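Local coordinates for protein PelA (Pseudomonas aeruginosa, PDB 5TCB) that contains a glycoside hydrolase domain, the part described here, within a longer protein that is probably also a deacetylase, at residues Ala28-Glu33 with Ala38-Phe43; Leu48-Leu53 with Ala122-Gln127; Ser157-Leu162 with Pro181-Val186; Ile195-Asp200 with Arg246-Arg251. All coordinates share one frame; numbering follows the deposited sequence. Where two conformers were deposited one is given.

Contact 1 of 4, residues Ala28-Glu33 with Ala38-Phe43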
loop_
_atom_site.group_PDB
_atom_site.type_symbol
_atom_site.label_atom_id
_atom_site.label_comp_id
_atom_site.label_asym_id
_atom_site.label_seq_id
_atom_site.Cartn_x
_atom_site.Cartn_y
_atom_site.Cartn_z
ATOM N N ALA A 28 -5.582 10.110 0.866
ATOM C CA ALA A 28 -4.291 10.577 1.347
ATOM C C ALA A 28 -3.539 9.436 2.017
ATOM O O ALA A 28 -4.134 8.489 2.546
ATOM C CB ALA A 28 -4.455 11.768 2.321
ATOM N N PHE A 29 -2.204 9.547 1.994
ATOM C CA PHE A 29 -1.293 8.628 2.667
ATOM C C PHE A 29 -0.375 9.447 3.550
ATOM O O PHE A 29 0.191 10.445 3.084
ATOM C CB PHE A 29 -0.414 7.861 1.665
ATOM C CG PHE A 29 -1.134 6.827 0.828
ATOM C CD1 PHE A 29 -1.971 7.216 -0.209
ATOM C CD2 PHE A 29 -0.944 5.464 1.063
ATOM C CE1 PHE A 29 -2.630 6.284 -0.988
ATOM C CE2 PHE A 29 -1.598 4.514 0.284
ATOM C CZ PHE A 29 -2.452 4.929 -0.730
ATOM N N TRP A 30 -0.216 9.024 4.810
ATOM C CA TRP A 30 0.651 9.727 5.754
ATOM C C TRP A 30 1.342 8.679 6.606
ATOM O O TRP A 30 0.682 7.993 7.386
ATOM C CB TRP A 30 -0.137 10.708 6.627
ATOM C CG TRP A 30 0.767 11.505 7.515
ATOM C CD1 TRP A 30 1.359 11.072 8.688
ATOM C CD2 TRP A 30 1.235 12.848 7.312
ATOM N NE1 TRP A 30 2.137 12.058 9.208
ATOM C CE2 TRP A 30 2.083 13.166 8.398
ATOM C CE3 TRP A 30 1.009 13.818 6.334
ATOM C CZ2 TRP A 30 2.721 14.387 8.506
ATOM C CZ3 TRP A 30 1.617 15.041 6.452
ATOM C CH2 TRP A 30 2.473 15.330 7.532
ATOM N N TYR A 31 2.655 8.538 6.453
ATOM C CA TYR A 31 3.385 7.488 7.155
ATOM C C TYR A 31 4.269 8.025 8.265
ATOM O O TYR A 31 4.981 7.244 8.931
ATOM C CB TYR A 31 4.246 6.716 6.153
ATOM C CG TYR A 31 3.492 5.861 5.150
ATOM C CD1 TYR A 31 2.169 5.508 5.339
ATOM C CD2 TYR A 31 4.128 5.383 4.025
ATOM C CE1 TYR A 31 1.515 4.716 4.438
ATOM C CE2 TYR A 31 3.462 4.582 3.108
ATOM C CZ TYR A 31 2.172 4.248 3.334
ATOM O OH TYR A 31 1.496 3.458 2.435
ATOM N N ALA A 32 4.313 9.332 8.440
ATOM C CA ALA A 32 5.229 9.982 9.352
ATOM C C ALA A 32 4.590 10.204 10.720
ATOM O O ALA A 32 3.385 10.016 10.922
ATOM C CB ALA A 32 5.693 11.316 8.761
ATOM N N GLU A 33 5.428 10.599 11.672
ATOM C CA GLU A 33 4.944 11.047 12.972
ATOM C C GLU A 33 4.000 12.234 12.822
ATOM O O GLU A 33 3.955 12.912 11.785
ATOM C CB GLU A 33 6.105 11.459 13.874
ATOM C CG GLU A 33 7.124 10.370 14.127
ATOM C CD GLU A 33 8.297 10.877 14.936
ATOM O OE1 GLU A 33 8.476 12.113 14.998
ATOM O OE2 GLU A 33 9.033 10.047 15.510
ATOM N N ALA A 38 -6.808 16.918 11.596
ATOM C CA ALA A 38 -7.897 17.747 11.088
ATOM C C ALA A 38 -7.836 17.832 9.562
ATOM O O ALA A 38 -8.852 17.678 8.866
ATOM C CB ALA A 38 -7.827 19.140 11.719
ATOM N N GLU A 39 -6.645 18.087 9.027
ATOM C CA GLU A 39 -6.467 18.185 7.581
ATOM C C GLU A 39 -6.670 16.838 6.882
ATOM O O GLU A 39 -7.342 16.766 5.847
ATOM C CB GLU A 39 -5.084 18.769 7.283
ATOM C CG GLU A 39 -4.957 20.244 7.673
ATOM C CD GLU A 39 -4.543 20.482 9.120
ATOM O OE1 GLU A 39 -4.386 19.521 9.903
ATOM O OE2 GLU A 39 -4.372 21.669 9.480
ATOM N N LEU A 40 -6.138 15.759 7.445
ATOM C CA LEU A 40 -6.311 14.453 6.835
ATOM C C LEU A 40 -7.764 14.012 6.835
ATOM O O LEU A 40 -8.185 13.271 5.938
ATOM C CB LEU A 40 -5.425 13.442 7.555
ATOM C CG LEU A 40 -3.926 13.582 7.273
ATOM C CD1 LEU A 40 -3.139 12.727 8.221
ATOM C CD2 LEU A 40 -3.632 13.162 5.839
ATOM N N SER A 41 -8.544 14.463 7.817
ATOM C CA SER A 41 -9.936 14.038 7.947
ATOM C C SER A 41 -10.811 14.485 6.802
ATOM O O SER A 41 -11.924 13.963 6.665
ATOM C CB SER A 41 -10.543 14.574 9.242
ATOM O OG SER A 41 -10.932 15.946 9.130
ATOM N N GLN A 42 -10.351 15.417 5.977
ATOM C CA GLN A 42 -11.137 15.880 4.845
ATOM C C GLN A 42 -10.953 15.031 3.598
ATOM O O GLN A 42 -11.633 15.269 2.601
ATOM C CB GLN A 42 -10.809 17.347 4.554
ATOM C CG GLN A 42 -11.121 18.214 5.750
ATOM C CD GLN A 42 -12.573 18.072 6.203
ATOM O OE1 GLN A 42 -13.492 18.505 5.509
ATOM N NE2 GLN A 42 -12.789 17.434 7.337
ATOM N N PHE A 43 -10.087 14.021 3.649
ATOM C CA PHE A 43 -9.954 13.027 2.586
ATOM C C PHE A 43 -10.888 11.863 2.897
ATOM O O PHE A 43 -11.153 11.554 4.056
ATOM C CB PHE A 43 -8.501 12.522 2.468
ATOM C CG PHE A 43 -7.516 13.565 2.005
ATOM C CD1 PHE A 43 -6.952 14.456 2.914
ATOM C CD2 PHE A 43 -7.114 13.619 0.683
ATOM C CE1 PHE A 43 -6.023 15.391 2.500
ATOM C CE2 PHE A 43 -6.186 14.563 0.259
ATOM C CZ PHE A 43 -5.641 15.452 1.193
#
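Ala28 sets its CB over one face of the Phe43 ring, and this is the tight part of the contact. The methyl stands 3.5 Å from the ring centroid and only 11° off the ring normal, a CH-pi contact over the middle of the aromatic face. A small residue suits this place because a single methyl lets the broad ring settle directly over the strand. Leu40 meets the same methyl from another direction, its CD2 lying 3.9 Å from Ala28 CB.

Leu40 and Phe43 reach the strand from one bend: a type I turn runs from Leu40 to Phe43, and Phe43 N bonds to Leu40 O at 3.1 Å. The same carbonyl oxygen lies in the plane of the Phe43 ring, at its edge. The arrangement is the first half of a beta-alpha-beta unit, in which strand 27-30 leads through helix 37-40 to strand 45-48 of the (beta/alpha)8 barrel. Leu40 also rests on Val46 and Leu48 of that next strand, so one branched side chain bridges both strands.

Toward the partly exposed Trp30 the packing slackens. Leu40 CD1 meets Trp30 CB at 4.0 Å, with the two side chains crossing at about a right angle. With Trp30 CG anti to its backbone nitrogen (chi1 -175°), the indole swings toward the loop, where NE1 bonds to Glu33 O at 3.3 Å; the oxygen lies in the indole plane. Pro35 and Pro36 touch the Trp30 side chain as well.

Contact 2 of 4, residues Leu48-Leu53 with Ala122-Gln127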
loop_
_atom_site.group_PDB
_atom_site.type_symbol
_atom_site.label_atom_id
_atom_site.label_comp_id
_atom_site.label_asym_id
_atom_site.label_seq_id
_atom_site.Cartn_x
_atom_site.Cartn_y
_atom_site.Cartn_z
ATOM N N LEU A 48 -2.529 5.371 6.973
ATOM C CA LEU A 48 -1.642 5.852 8.016
ATOM C C LEU A 48 -0.699 4.754 8.480
ATOM O O LEU A 48 -1.032 3.563 8.443
ATOM C CB LEU A 48 -2.427 6.323 9.234
ATOM C CG LEU A 48 -3.462 7.381 8.881
ATOM C CD1 LEU A 48 -4.774 7.068 9.537
ATOM C CD2 LEU A 48 -2.937 8.724 9.261
ATOM N N GLU A 49 0.453 5.169 8.988
ATOM C CA GLU A 49 1.284 4.283 9.796
ATOM C C GLU A 49 0.728 4.317 11.206
ATOM O O GLU A 49 0.874 5.316 11.930
ATOM C CB GLU A 49 2.749 4.709 9.732
ATOM C CG GLU A 49 3.664 3.954 10.692
ATOM C CD GLU A 49 3.477 2.450 10.641
ATOM O OE1 GLU A 49 3.716 1.809 9.590
ATOM O OE2 GLU A 49 3.079 1.900 11.688
ATOM N N ALA A 50 0.104 3.213 11.608
ATOM C CA ALA A 50 -0.610 3.140 12.882
ATOM C C ALA A 50 0.296 3.350 14.100
ATOM O O ALA A 50 -0.185 3.730 15.179
ATOM C CB ALA A 50 -1.328 1.785 12.965
ATOM N N ALA A 51 1.596 3.104 13.973
ATOM C CA ALA A 51 2.500 3.330 15.090
ATOM C C ALA A 51 2.476 4.770 15.577
ATOM O O ALA A 51 2.888 5.039 16.706
ATOM C CB ALA A 51 3.922 2.934 14.679
ATOM N N HIS A 52 1.989 5.701 14.762
ATOM C CA HIS A 52 2.008 7.121 15.092
ATOM C C HIS A 52 0.651 7.656 15.507
ATOM O O HIS A 52 0.497 8.877 15.674
ATOM C CB HIS A 52 2.547 7.898 13.900
ATOM C CG HIS A 52 3.927 7.486 13.538
ATOM N ND1 HIS A 52 4.939 7.434 14.471
ATOM C CD2 HIS A 52 4.458 7.049 12.372
ATOM C CE1 HIS A 52 6.039 6.986 13.891
ATOM N NE2 HIS A 52 5.777 6.752 12.618
ATOM N N LEU A 53 -0.345 6.786 15.652
ATOM C CA LEU A 53 -1.680 7.200 16.062
ATOM C C LEU A 53 -2.117 6.413 17.272
ATOM O O LEU A 53 -1.640 5.306 17.520
ATOM C CB LEU A 53 -2.743 6.956 14.992
ATOM C CG LEU A 53 -2.832 7.887 13.810
ATOM C CD1 LEU A 53 -1.785 7.469 12.797
ATOM C CD2 LEU A 53 -4.233 7.795 13.295
ATOM N N ALA A 122 -5.500 -8.319 13.564
ATOM C CA ALA A 122 -6.471 -8.302 14.652
ATOM C C ALA A 122 -6.265 -7.095 15.552
ATOM O O ALA A 122 -7.235 -6.477 16.016
ATOM C CB ALA A 122 -6.366 -9.589 15.447
ATOM N N GLU A 123 -5.008 -6.763 15.854
ATOM C CA GLU A 123 -4.744 -5.599 16.700
ATOM C C GLU A 123 -5.212 -4.311 16.032
ATOM O O GLU A 123 -5.793 -3.448 16.694
ATOM C CB GLU A 123 -3.260 -5.500 17.047
ATOM C CG GLU A 123 -2.795 -6.541 18.062
ATOM C CD GLU A 123 -3.704 -6.600 19.287
ATOM O OE1 GLU A 123 -3.949 -5.539 19.899
ATOM O OE2 GLU A 123 -4.197 -7.700 19.619
ATOM N N LEU A 124 -4.966 -4.173 14.727
ATOM C CA LEU A 124 -5.389 -2.980 13.999
ATOM C C LEU A 124 -6.914 -2.903 13.925
ATOM O O LEU A 124 -7.484 -1.811 14.036
ATOM C CB LEU A 124 -4.731 -2.981 12.619
ATOM C CG LEU A 124 -3.210 -2.817 12.733
ATOM C CD1 LEU A 124 -2.563 -3.147 11.398
ATOM C CD2 LEU A 124 -2.825 -1.412 13.220
ATOM N N ARG A 125 -7.593 -4.042 13.790
ATOM C CA ARG A 125 -9.058 -4.069 13.887
ATOM C C ARG A 125 -9.526 -3.539 15.239
ATOM O O ARG A 125 -10.447 -2.718 15.307
ATOM C CB ARG A 125 -9.589 -5.480 13.653
ATOM C CG ARG A 125 -11.119 -5.666 13.888
ATOM C CD ARG A 125 -11.405 -6.564 15.071
ATOM N NE ARG A 125 -10.778 -7.860 14.866
ATOM C CZ ARG A 125 -10.513 -8.752 15.812
ATOM N NH1 ARG A 125 -10.855 -8.535 17.081
ATOM N NH2 ARG A 125 -9.912 -9.880 15.473
ATOM N N LYS A 126 -8.909 -4.007 16.326
ATOM C CA LYS A 126 -9.323 -3.577 17.661
ATOM C C LYS A 126 -9.064 -2.101 17.872
ATOM O O LYS A 126 -9.777 -1.453 18.659
ATOM C CB LYS A 126 -8.595 -4.388 18.727
ATOM C CG LYS A 126 -8.984 -5.849 18.749
ATOM C CD LYS A 126 -8.134 -6.565 19.786
ATOM C CE LYS A 126 -7.959 -8.006 19.509
ATOM N NZ LYS A 126 -6.935 -8.529 20.454
ATOM N N GLN A 127 -8.049 -1.549 17.207
ATOM C CA GLN A 127 -7.751 -0.124 17.312
ATOM C C GLN A 127 -8.733 0.760 16.564
ATOM O O GLN A 127 -8.678 1.983 16.733
ATOM C CB GLN A 127 -6.361 0.161 16.771
ATOM C CG GLN A 127 -5.217 -0.347 17.611
ATOM C CD GLN A 127 -4.027 0.562 17.446
ATOM O OE1 GLN A 127 -3.961 1.638 18.062
ATOM N NE2 GLN A 127 -3.107 0.176 16.582
HETATM O O HOH W 1 -3.134 3.336 15.707
#
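Ala50 lays its CB against the CD2 methyl of Leu124, 3.5 Å away, and this is the sole apolar touch between the two segments. Leu124 reaches Ala50 with one branch: its CB does not aim straight at Ala50, but CG lies anti to the carbonyl carbon (chi1 -66°) and CD2 covers the remaining distance. Alanine is short enough for a backbone turn to come up close to the helix. That turn is a 3-10 segment, 50-52, in which His52 N bonds to Glu49 O, while Ala51 N is held by the Glu49 carboxylate, OE2 accepting at 3.0 Å.

Beside the methyls a single water enters. It bridges Ala50 O and Gln127 OE1, each at 3.0 Å, although further acceptors compete for its two protons. Glutamine fits here because its side chain is long enough to carry the amide to the water, with NE2 coming within 4.3 Å of Ala50 CB.

Tyr129 packs on both Ala50 and Leu53, and Pro55 of helix 55-63 touches Gln127. Ala70 of strand 67-73 is touched by both Ala50 and Leu124, so the loop following strand 45-48 and helix 111-126 meet at a strand they share.

Contact 3 of 4, residues Ser157-Leu162 with Pro181-Val186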
loop_
_atom_site.group_PDB
_atom_site.type_symbol
_atom_site.label_atom_id
_atom_site.label_comp_id
_atom_site.label_asym_id
_atom_site.label_seq_id
_atom_site.Cartn_x
_atom_site.Cartn_y
_atom_site.Cartn_z
ATOM N N SER A 157 -3.234 -17.489 -0.764
ATOM C CA SER A 157 -3.920 -18.161 0.338
ATOM C C SER A 157 -3.877 -17.330 1.611
ATOM O O SER A 157 -4.848 -17.337 2.386
ATOM C CB SER A 157 -3.313 -19.545 0.591
ATOM O OG SER A 157 -2.017 -19.471 1.138
ATOM N N PHE A 158 -2.777 -16.611 1.851
ATOM C CA PHE A 158 -2.720 -15.723 3.004
ATOM C C PHE A 158 -3.778 -14.630 2.912
ATOM O O PHE A 158 -4.484 -14.347 3.888
ATOM C CB PHE A 158 -1.337 -15.079 3.151
ATOM C CG PHE A 158 -1.350 -13.986 4.158
ATOM C CD1 PHE A 158 -1.336 -14.293 5.507
ATOM C CD2 PHE A 158 -1.492 -12.664 3.773
ATOM C CE1 PHE A 158 -1.412 -13.303 6.455
ATOM C CE2 PHE A 158 -1.582 -11.650 4.740
ATOM C CZ PHE A 158 -1.551 -11.983 6.066
ATOM N N LEU A 159 -3.892 -13.991 1.746
ATOM C CA LEU A 159 -4.845 -12.899 1.595
ATOM C C LEU A 159 -6.273 -13.403 1.762
ATOM O O LEU A 159 -7.108 -12.732 2.379
ATOM C CB LEU A 159 -4.657 -12.199 0.246
ATOM C CG LEU A 159 -3.312 -11.470 0.083
ATOM C CD1 LEU A 159 -3.037 -11.053 -1.377
ATOM C CD2 LEU A 159 -3.244 -10.247 1.015
ATOM N N ALA A 160 -6.573 -14.588 1.238
ATOM C CA ALA A 160 -7.892 -15.153 1.449
ATOM C C ALA A 160 -8.152 -15.428 2.931
ATOM O O ALA A 160 -9.259 -15.195 3.420
ATOM C CB ALA A 160 -8.059 -16.416 0.622
ATOM N N GLN A 161 -7.145 -15.904 3.665
ATOM C CA GLN A 161 -7.337 -16.177 5.085
ATOM C C GLN A 161 -7.481 -14.883 5.874
ATOM O O GLN A 161 -8.285 -14.803 6.819
ATOM C CB GLN A 161 -6.171 -17.002 5.620
ATOM C CG GLN A 161 -6.341 -17.419 7.076
ATOM C CD GLN A 161 -5.219 -18.306 7.568
ATOM O OE1 GLN A 161 -4.330 -18.687 6.804
ATOM N NE2 GLN A 161 -5.255 -18.638 8.850
ATOM N N LEU A 162 -6.708 -13.861 5.511
ATOM C CA LEU A 162 -6.847 -12.564 6.152
ATOM C C LEU A 162 -8.255 -12.026 5.979
ATOM O O LEU A 162 -8.871 -11.520 6.933
ATOM C CB LEU A 162 -5.827 -11.597 5.563
ATOM C CG LEU A 162 -5.970 -10.123 5.957
ATOM C CD1 LEU A 162 -5.871 -9.949 7.466
ATOM C CD2 LEU A 162 -4.913 -9.305 5.247
ATOM N N PRO A 181 -6.437 -11.907 -9.797
ATOM C CA PRO A 181 -7.413 -12.701 -10.548
ATOM C C PRO A 181 -7.930 -13.900 -9.778
ATOM O O PRO A 181 -9.033 -14.380 -10.083
ATOM C CB PRO A 181 -6.631 -13.114 -11.803
ATOM C CG PRO A 181 -5.583 -12.061 -11.961
ATOM C CD PRO A 181 -5.179 -11.746 -10.544
ATOM N N GLU A 182 -7.190 -14.400 -8.791
ATOM C CA GLU A 182 -7.632 -15.515 -7.966
ATOM C C GLU A 182 -8.346 -15.089 -6.688
ATOM O O GLU A 182 -8.712 -15.954 -5.879
ATOM C CB GLU A 182 -6.439 -16.388 -7.596
ATOM C CG GLU A 182 -5.938 -17.197 -8.774
ATOM C CD GLU A 182 -4.658 -17.913 -8.466
ATOM O OE1 GLU A 182 -4.577 -18.544 -7.396
ATOM O OE2 GLU A 182 -3.726 -17.828 -9.286
ATOM N N LEU A 183 -8.569 -13.795 -6.483
ATOM C CA LEU A 183 -9.175 -13.281 -5.251
ATOM C C LEU A 183 -10.354 -12.365 -5.566
ATOM O O LEU A 183 -10.411 -11.224 -5.096
ATOM C CB LEU A 183 -8.127 -12.545 -4.422
ATOM C CG LEU A 183 -6.939 -13.401 -3.995
ATOM C CD1 LEU A 183 -5.813 -12.481 -3.498
ATOM C CD2 LEU A 183 -7.358 -14.377 -2.906
ATOM N N PRO A 184 -11.332 -12.836 -6.340
ATOM C CA PRO A 184 -12.501 -11.992 -6.623
ATOM C C PRO A 184 -13.210 -11.597 -5.340
ATOM O O PRO A 184 -13.384 -12.409 -4.426
ATOM C CB PRO A 184 -13.379 -12.889 -7.508
ATOM C CG PRO A 184 -12.956 -14.283 -7.150
ATOM C CD PRO A 184 -11.479 -14.177 -6.928
ATOM N N GLY A 185 -13.578 -10.321 -5.259
ATOM C CA GLY A 185 -14.313 -9.818 -4.116
ATOM C C GLY A 185 -13.486 -9.478 -2.895
ATOM O O GLY A 185 -14.054 -9.053 -1.884
ATOM N N VAL A 186 -12.169 -9.631 -2.949
ATOM C CA VAL A 186 -11.342 -9.488 -1.759
ATOM C C VAL A 186 -10.846 -8.059 -1.589
ATOM O O VAL A 186 -10.864 -7.521 -0.473
ATOM C CB VAL A 186 -10.168 -10.489 -1.816
ATOM C CG1 VAL A 186 -9.212 -10.275 -0.646
ATOM C CG2 VAL A 186 -10.690 -11.904 -1.790
#
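Leu159 and Leu183 adopt nearly the same shape, each with CG anti to its carbonyl carbon (chi1 -65° and -60°) and the second torsion extended, and this turns their branched ends toward one another. The two side chains cross at about a right angle. Leu183 CD1 lies 3.8 Å from Leu159 CD1 and almost equally near Leu159 CB, so one methyl touches both the base and the tip of the other leucine. Its sister methyl, CD2, spreads to the next residue and touches Ala160 CB at 4.1 Å. Leucine thus straddles two successive helix residues, and alanine at the second keeps the helix surface low enough for the loop to approach.

Farther along, Val186 CG1 makes a looser approach of 4.4 Å to Leu159 O. Val186 N bonds to Leu183 O at 3.2 Å and closes the bend, which passes through Gly185, whose positive phi suits glycine.

Leu159 also meets Leu134 and Phe173, and Val186 meets Leu171 and Phe173. Helix 145-165 and the connection from strand 170-174 to strand 187-192 thus pack side by side on the outside of the parallel strands, the layered packing of outer helix on inner strand found in a (beta/alpha)8 barrel.

Contact 4 of 4, residues Ile195-Asp200 with Arg246-Arg251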
loop_
_atom_site.group_PDB
_atom_site.type_symbol
_atom_site.label_atom_id
_atom_site.label_comp_id
_atom_site.label_asym_id
_atom_site.label_seq_id
_atom_site.Cartn_x
_atom_site.Cartn_y
_atom_site.Cartn_z
ATOM N N ILE A 195 1.774 6.475 -12.033
ATOM C CA ILE A 195 1.158 6.530 -13.358
ATOM C C ILE A 195 1.947 7.473 -14.262
ATOM O O ILE A 195 2.449 7.055 -15.314
ATOM C CB ILE A 195 -0.330 6.923 -13.265
ATOM C CG1 ILE A 195 -1.139 5.884 -12.469
ATOM C CG2 ILE A 195 -0.955 7.117 -14.665
ATOM C CD1 ILE A 195 -1.047 4.440 -12.987
ATOM N N HIS A 196 2.091 8.736 -13.877
ATOM C CA HIS A 196 2.839 9.688 -14.688
ATOM C C HIS A 196 4.102 10.185 -14.010
ATOM O O HIS A 196 5.175 10.240 -14.636
ATOM C CB HIS A 196 1.963 10.898 -15.040
ATOM C CG HIS A 196 0.789 10.568 -15.902
ATOM N ND1 HIS A 196 0.924 10.004 -17.155
ATOM C CD2 HIS A 196 -0.538 10.736 -15.701
ATOM C CE1 HIS A 196 -0.276 9.829 -17.682
ATOM N NE2 HIS A 196 -1.179 10.270 -16.824
ATOM N N ALA A 197 3.985 10.591 -12.749
ATOM C CA ALA A 197 5.084 11.169 -11.995
ATOM C C ALA A 197 5.467 10.193 -10.896
ATOM O O ALA A 197 4.663 9.878 -10.011
ATOM C CB ALA A 197 4.697 12.537 -11.422
ATOM N N GLY A 198 6.697 9.689 -10.956
ATOM C CA GLY A 198 7.125 8.672 -10.033
ATOM C C GLY A 198 8.367 9.060 -9.258
ATOM O O GLY A 198 8.928 10.154 -9.404
ATOM N N TRP A 199 8.782 8.112 -8.419
ATOM C CA TRP A 199 9.967 8.230 -7.586
ATOM C C TRP A 199 10.894 7.063 -7.893
ATOM O O TRP A 199 10.521 5.903 -7.693
ATOM C CB TRP A 199 9.593 8.229 -6.109
ATOM C CG TRP A 199 10.772 8.242 -5.234
ATOM C CD1 TRP A 199 11.211 7.230 -4.436
ATOM C CD2 TRP A 199 11.695 9.317 -5.073
ATOM N NE1 TRP A 199 12.352 7.614 -3.781
ATOM C CE2 TRP A 199 12.670 8.893 -4.154
ATOM C CE3 TRP A 199 11.787 10.605 -5.612
ATOM C CZ2 TRP A 199 13.724 9.708 -3.759
ATOM C CZ3 TRP A 199 12.834 11.410 -5.223
ATOM C CH2 TRP A 199 13.791 10.960 -4.305
ATOM N N ASP A 200 12.100 7.374 -8.356
ATOM C CA ASP A 200 13.112 6.360 -8.649
ATOM C C ASP A 200 13.966 6.205 -7.398
ATOM O O ASP A 200 14.885 6.992 -7.162
ATOM C CB ASP A 200 13.936 6.778 -9.861
ATOM C CG ASP A 200 14.939 5.732 -10.293
ATOM O OD1 ASP A 200 15.319 5.765 -11.479
ATOM O OD2 ASP A 200 15.350 4.892 -9.467
ATOM N N ARG A 246 -1.310 19.723 -8.426
ATOM C CA ARG A 246 -2.728 20.000 -8.636
ATOM C C ARG A 246 -3.146 19.630 -10.055
ATOM O O ARG A 246 -4.144 18.934 -10.257
ATOM C CB ARG A 246 -3.024 21.483 -8.369
ATOM C CG ARG A 246 -2.880 21.938 -6.923
ATOM C CD ARG A 246 -4.132 21.656 -6.110
ATOM N NE ARG A 246 -4.054 22.257 -4.781
ATOM C CZ ARG A 246 -4.685 21.797 -3.706
ATOM N NH1 ARG A 246 -5.443 20.711 -3.783
ATOM N NH2 ARG A 246 -4.545 22.421 -2.541
ATOM N N ALA A 247 -2.381 20.085 -11.049
ATOM C CA ALA A 247 -2.714 19.784 -12.442
ATOM C C ALA A 247 -2.657 18.290 -12.697
ATOM O O ALA A 247 -3.485 17.741 -13.436
ATOM C CB ALA A 247 -1.759 20.515 -13.376
ATOM N N LEU A 248 -1.681 17.618 -12.099
ATOM C CA LEU A 248 -1.546 16.178 -12.307
ATOM C C LEU A 248 -2.691 15.410 -11.647
ATOM O O LEU A 248 -3.216 14.446 -12.222
ATOM C CB LEU A 248 -0.195 15.696 -11.782
ATOM C CG LEU A 248 -0.029 14.178 -11.808
ATOM C CD1 LEU A 248 -0.159 13.593 -13.209
ATOM C CD2 LEU A 248 1.310 13.821 -11.202
ATOM N N ALA A 249 -3.113 15.843 -10.456
ATOM C CA ALA A 249 -4.294 15.241 -9.861
ATOM C C ALA A 249 -5.502 15.374 -10.788
ATOM O O ALA A 249 -6.275 14.421 -10.947
ATOM C CB ALA A 249 -4.569 15.888 -8.506
ATOM N N ALA A 250 -5.687 16.541 -11.408
ATOM C CA ALA A 250 -6.801 16.702 -12.347
ATOM C C ALA A 250 -6.640 15.787 -13.551
ATOM O O ALA A 250 -7.600 15.150 -14.003
ATOM C CB ALA A 250 -6.908 18.155 -12.795
ATOM N N ARG A 251 -5.416 15.667 -14.053
ATOM C CA ARG A 251 -5.150 14.781 -15.181
ATOM C C ARG A 251 -5.503 13.338 -14.826
ATOM O O ARG A 251 -6.192 12.643 -15.585
ATOM C CB ARG A 251 -3.679 14.935 -15.554
ATOM C CG ARG A 251 -3.271 14.334 -16.853
ATOM C CD ARG A 251 -1.808 14.618 -17.091
ATOM N NE ARG A 251 -1.246 13.692 -18.064
ATOM C CZ ARG A 251 0.044 13.390 -18.156
ATOM N NH1 ARG A 251 0.926 13.934 -17.327
ATOM N NH2 ARG A 251 0.446 12.531 -19.081
#
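The backbone N atoms of His196 and Ala197, whose side chains both face helix 242-254, converge on a single oxygen, OD2 of Asp235, near the end of strand 231-236. Ile195 N bonds to the other carboxylate oxygen, so the carboxylate fixes three successive residues of the segment that follows strand 187-192 of the (beta/alpha)8 barrel.

Held there, His196 presents one ring face to Arg251. The guanidinium lies flat on the imidazole, with centres 3.5 Å apart and planes 17° apart, the two side chains arriving from opposite directions. An arginine suits this exposed edge because its long extended chain can cross from the helix to the ring; it is, however, poorly ordered, and its precise placement should be read with caution. The opposite ring face is covered by Ile195 CG2, which sits 3.7 Å above the plane, over the ring centre. His196 NE2 is hydrogen-bonded to Glu255 OE1, which limits the rotation of the ring.

Leu248, one helical turn earlier, supplies the buried apolar part. With its CG anti to the backbone nitrogen (chi1 173°), its branches divide between the two neighbours: CD1 lies 3.8 Å from His196 CD2, and CD2 lies 3.6 Å from Ala197 CB.

In the fold
All four contacts belong to one barrel of eight parallel strands whose strands follow one another in chain order, and they come in series, each closing before the next opens. Contacts 1 and 2 have centres 14 Å apart and touch: Trp30 O probably accepts a hydrogen bond from Glu49 N, which ties strand 27-30 to the chain leaving strand 45-48. Contact 3 lies 22 Å from contact 2, centre to centre; their helices, 111-126 and 145-165, come before and after strand 131-135. Contact 4 stands across the chain's centre from contacts 2 and 3. Contact 1 joins a barrel strand to its helix, contacts 2 and 3 join loops to outer helices, and contact 4 joins the segment running into a small antiparallel pair to helix 242-254.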